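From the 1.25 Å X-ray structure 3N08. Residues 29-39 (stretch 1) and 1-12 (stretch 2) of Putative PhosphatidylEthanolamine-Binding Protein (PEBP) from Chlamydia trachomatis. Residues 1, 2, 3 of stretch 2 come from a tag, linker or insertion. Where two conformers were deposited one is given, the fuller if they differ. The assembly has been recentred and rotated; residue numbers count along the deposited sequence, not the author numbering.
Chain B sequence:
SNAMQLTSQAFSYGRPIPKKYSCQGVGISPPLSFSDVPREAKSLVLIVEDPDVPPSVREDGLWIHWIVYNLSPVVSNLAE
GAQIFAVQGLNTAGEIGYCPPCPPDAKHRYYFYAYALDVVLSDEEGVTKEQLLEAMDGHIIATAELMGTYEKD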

# COMPACT_ATOMS: atom_id res chain seq x y z
N SER B 29 -15.14 -15.86 0.80
CA SER B 29 -14.11 -14.93 0.39
C SER B 29 -13.82 -13.93 1.52
O SER B 29 -14.73 -13.52 2.24
CB SER B 29 -14.52 -14.22 -0.91
OG SER B 29 -15.66 -13.39 -0.69
N PRO B 30 -12.54 -13.59 1.73
CA PRO B 30 -12.18 -12.68 2.82
C PRO B 30 -12.53 -11.24 2.48
O PRO B 30 -12.63 -10.88 1.30
CB PRO B 30 -10.65 -12.82 2.88
CG PRO B 30 -10.27 -13.15 1.44
CD PRO B 30 -11.38 -14.02 0.94
N PRO B 31 -12.73 -10.41 3.52
CA PRO B 31 -12.95 -8.99 3.29
C PRO B 31 -11.70 -8.33 2.72
O PRO B 31 -10.58 -8.64 3.11
CB PRO B 31 -13.28 -8.45 4.68
CG PRO B 31 -12.53 -9.35 5.60
CD PRO B 31 -12.54 -10.72 4.95
N LEU B 32 -11.89 -7.45 1.75
CA LEU B 32 -10.79 -6.70 1.17
C LEU B 32 -11.19 -5.26 0.98
O LEU B 32 -12.35 -4.97 0.70
CB LEU B 32 -10.44 -7.27 -0.20
CG LEU B 32 -9.94 -8.72 -0.20
CD1 LEU B 32 -9.91 -9.26 -1.63
CD2 LEU B 32 -8.55 -8.79 0.42
N SER B 33 -10.23 -4.36 1.11
CA SER B 33 -10.43 -2.92 0.93
C SER B 33 -9.46 -2.37 -0.07
O SER B 33 -8.25 -2.65 -0.02
CB SER B 33 -10.21 -2.17 2.24
OG SER B 33 -11.19 -2.53 3.20
N PHE B 34 -9.98 -1.57 -0.99
CA PHE B 34 -9.19 -0.87 -1.98
C PHE B 34 -9.20 0.60 -1.58
O PHE B 34 -10.26 1.16 -1.25
CB PHE B 34 -9.82 -1.01 -3.36
CG PHE B 34 -9.95 -2.43 -3.84
CD1 PHE B 34 -10.99 -3.23 -3.41
CD2 PHE B 34 -9.03 -2.97 -4.72
CE1 PHE B 34 -11.11 -4.55 -3.86
CE2 PHE B 34 -9.16 -4.26 -5.19
CZ PHE B 34 -10.19 -5.06 -4.75
N SER B 35 -8.05 1.25 -1.56
CA SER B 35 -8.07 2.67 -1.30
C SER B 35 -6.95 3.36 -2.05
O SER B 35 -6.04 2.72 -2.58
CB SER B 35 -7.99 2.96 0.20
OG SER B 35 -6.74 2.54 0.71
N ASP B 36 -7.06 4.67 -2.12
CA ASP B 36 -6.11 5.50 -2.85
C ASP B 36 -6.02 5.08 -4.32
O ASP B 36 -4.97 5.09 -4.94
CB ASP B 36 -4.71 5.50 -2.19
CG ASP B 36 -4.73 5.98 -0.76
OD1 ASP B 36 -5.59 6.82 -0.43
OD2 ASP B 36 -3.86 5.54 0.03
N VAL B 37 -7.16 4.70 -4.89
CA VAL B 37 -7.21 4.33 -6.29
C VAL B 37 -7.05 5.60 -7.14
O VAL B 37 -7.72 6.59 -6.88
CB VAL B 37 -8.55 3.60 -6.64
CG1 VAL B 37 -8.63 3.28 -8.12
CG2 VAL B 37 -8.73 2.35 -5.80
N PRO B 38 -6.17 5.57 -8.14
CA PRO B 38 -5.98 6.77 -8.97
C PRO B 38 -7.30 7.25 -9.58
O PRO B 38 -8.12 6.45 -10.01
CB PRO B 38 -5.05 6.29 -10.09
CG PRO B 38 -4.48 5.00 -9.65
CD PRO B 38 -5.27 4.46 -8.51
N ARG B 39 -7.48 8.57 -9.64
CA ARG B 39 -8.73 9.13 -10.16
C ARG B 39 -8.98 8.72 -11.62
O ARG B 39 -10.13 8.59 -12.03
CB ARG B 39 -8.73 10.66 -10.03
CG ARG B 39 -10.02 11.32 -10.46
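Stretch 2 (1-12) SNAMQLTSQAFS

How does stretch 2 begin against stretch 1? Its first three residues, Ser 1, Asn 2 and Ala 3, come from an expression tag, and the chain runs here as an irregular loop beside the turn that follows the strand of stretch 1. The CA-to-CB bond of Asp 36, at phi/psi 58/37°, points toward stretch 2. The amino terminus, Ser 1 N, lies 2.8 Å from Asp 36 OD2, a salt bridge as well as a hydrogen bond, and the hydroxyl Ser 1 OG donates to Asp 36 OD2 at 2.9 Å. That hydroxyl also accepts a bond from the backbone, Ala 3 N to Ser 1 OG at 3.1 Å.

What carries the chain from the tag into the strand? Met 4, at -58/142°, sits opposite Asp 36 with their CA atoms 4.4 Å apart. Met 4 CA lies 3.3 Å from Ser 35 O and 3.3 Å from Asp 36 O, both CA-H...O contacts. The CB of Met 4 leaves sideways and the end of the side chain leads away, yet Met 4 SD still comes within 4.0 Å of Val 37 CG2 and 4.3 Å of Pro 38 CD. Gln 5 then opens the strand, and its side-chain amide reaches back to the turn: Gln 5 NE2 donates to Asp 36 OD2 at 2.8 Å, so one carboxylate oxygen gathers three donors.

How do the two strands pair? Residues 5-7 run antiparallel to residues 32-35, their N-to-C directions 165° apart and the axes 4.8 Å apart at closest approach. Gln 5 faces Ser 35 in a hydrogen-bonded pair, with Gln 5 N to Ser 35 O at 2.8 Å and Ser 35 N to Gln 5 O at 3.0 Å. Leu 6 faces Phe 34 in the non-hydrogen-bonded position, CA to CA 4.9 Å. Both side chains lie on the same face of the sheet, where Leu 6 CD1 sits over the Phe 34 ring, 3.9 Å from its centroid, in a CH-pi contact. Thr 7 restores the ladder, with Thr 7 N to Ser 33 O at 3.0 Å and Ser 33 N to Thr 7 O at 2.8 Å. On the face shared by Gln 5, Thr 7, Ser 33 and Ser 35, a water bonds Thr 7 OG1 at 2.9 Å and Ser 35 OG at 3.1 Å, and donates to Ser 33 O at 2.9 Å.

What holds stretch 2 beyond the strand? Ser 8, with chi1 in t, sends its hydroxyl to the backbone of the proline segment: Ser 8 OG donates to Pro 31 O at 2.7 Å and accepts from Ala 10 N at 3.0 Å. Ala 10, its CA-to-CB bond pointing toward stretch 1, brings Ala 10 CB to 3.8 Å from Pro 31 CG. Farther on, the Phe 11 ring meets Pro 30 at its edge, with Phe 11 CE1 4.4 Å from Pro 30 CB.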

# COMPACT_ATOMS: atom_id res chain seq x y z
N SER B 1 -2.83 7.77 1.35
CA SER B 1 -1.40 7.66 0.98
C SER B 1 -1.25 8.07 -0.47
O SER B 1 -2.25 8.43 -1.12
CB SER B 1 -0.85 6.25 1.22
OG SER B 1 -1.00 5.39 0.09
N ASN B 2 -0.02 8.01 -0.96
CA ASN B 2 0.32 8.39 -2.31
C ASN B 2 0.20 7.27 -3.31
O ASN B 2 0.48 7.47 -4.50
CB ASN B 2 1.76 8.89 -2.37
CG ASN B 2 2.04 9.98 -1.37
OD1 ASN B 2 2.83 9.80 -0.43
ND2 ASN B 2 1.40 11.12 -1.55
N ALA B 3 -0.21 6.08 -2.87
CA ALA B 3 -0.22 4.91 -3.74
C ALA B 3 -1.38 4.03 -3.38
O ALA B 3 -1.74 3.91 -2.21
CB ALA B 3 1.08 4.14 -3.60
N MET B 4 -1.95 3.37 -4.37
CA MET B 4 -3.11 2.51 -4.17
C MET B 4 -2.77 1.43 -3.16
O MET B 4 -1.68 0.88 -3.19
CB MET B 4 -3.52 1.86 -5.50
CG MET B 4 -4.78 0.99 -5.40
SD MET B 4 -5.44 0.40 -7.00
CE MET B 4 -4.14 -0.73 -7.49
N GLN B 5 -3.74 1.10 -2.32
CA GLN B 5 -3.60 0.10 -1.28
C GLN B 5 -4.63 -1.00 -1.46
O GLN B 5 -5.78 -0.76 -1.89
CB GLN B 5 -3.87 0.72 0.06
CG GLN B 5 -2.96 1.86 0.40
CD GLN B 5 -3.18 2.29 1.82
OE1 GLN B 5 -3.09 1.47 2.74
NE2 GLN B 5 -3.54 3.54 2.03
N LEU B 6 -4.24 -2.21 -1.07
CA LEU B 6 -5.14 -3.34 -0.94
C LEU B 6 -4.87 -3.94 0.42
O LEU B 6 -3.75 -4.39 0.70
CB LEU B 6 -4.87 -4.36 -2.03
CG LEU B 6 -5.74 -5.60 -1.92
CD1 LEU B 6 -7.20 -5.28 -2.11
CD2 LEU B 6 -5.29 -6.68 -2.88
N THR B 7 -5.88 -3.91 1.28
CA THR B 7 -5.74 -4.38 2.65
C THR B 7 -6.93 -5.24 3.02
O THR B 7 -7.89 -5.33 2.27
CB THR B 7 -5.61 -3.22 3.64
OG1 THR B 7 -6.75 -2.36 3.54
CG2 THR B 7 -4.34 -2.42 3.36
N SER B 8 -6.86 -5.88 4.18
CA SER B 8 -7.94 -6.65 4.72
C SER B 8 -8.05 -6.40 6.21
O SER B 8 -7.06 -6.41 6.93
CB SER B 8 -7.75 -8.14 4.46
OG SER B 8 -8.78 -8.88 5.08
N GLN B 9 -9.28 -6.19 6.68
CA GLN B 9 -9.53 -6.09 8.11
C GLN B 9 -9.24 -7.41 8.82
O GLN B 9 -9.04 -7.43 10.04
CB GLN B 9 -10.98 -5.67 8.39
CG GLN B 9 -11.35 -4.31 7.80
CD GLN B 9 -12.84 -4.16 7.52
OE1 GLN B 9 -13.57 -5.14 7.34
NE2 GLN B 9 -13.30 -2.91 7.46
N ALA B 10 -9.16 -8.50 8.06
CA ALA B 10 -9.03 -9.83 8.62
C ALA B 10 -7.58 -10.24 8.87
O ALA B 10 -7.34 -11.17 9.68
CB ALA B 10 -9.72 -10.86 7.72
N PHE B 11 -6.62 -9.62 8.20
CA PHE B 11 -5.22 -10.00 8.37
C PHE B 11 -4.32 -8.95 7.76
O PHE B 11 -4.66 -8.34 6.74
CB PHE B 11 -4.87 -11.36 7.76
CG PHE B 11 -5.14 -11.47 6.29
CD1 PHE B 11 -6.41 -11.75 5.81
CD2 PHE B 11 -4.12 -11.31 5.37
CE1 PHE B 11 -6.64 -11.84 4.43
CE2 PHE B 11 -4.35 -11.39 4.01
CZ PHE B 11 -5.61 -11.66 3.54
N SER B 12 -3.16 -8.78 8.38
CA SER B 12 -2.12 -7.90 7.88
C SER B 12 -1.13 -8.67 7.01
O SER B 12 -1.11 -9.90 7.00
CB SER B 12 -1.39 -7.24 9.04
OG SER B 12 -2.28 -6.41 9.77
O HOH W 1 -6.97 -0.46 1.40
O HOH W 2 -8.71 -3.08 5.25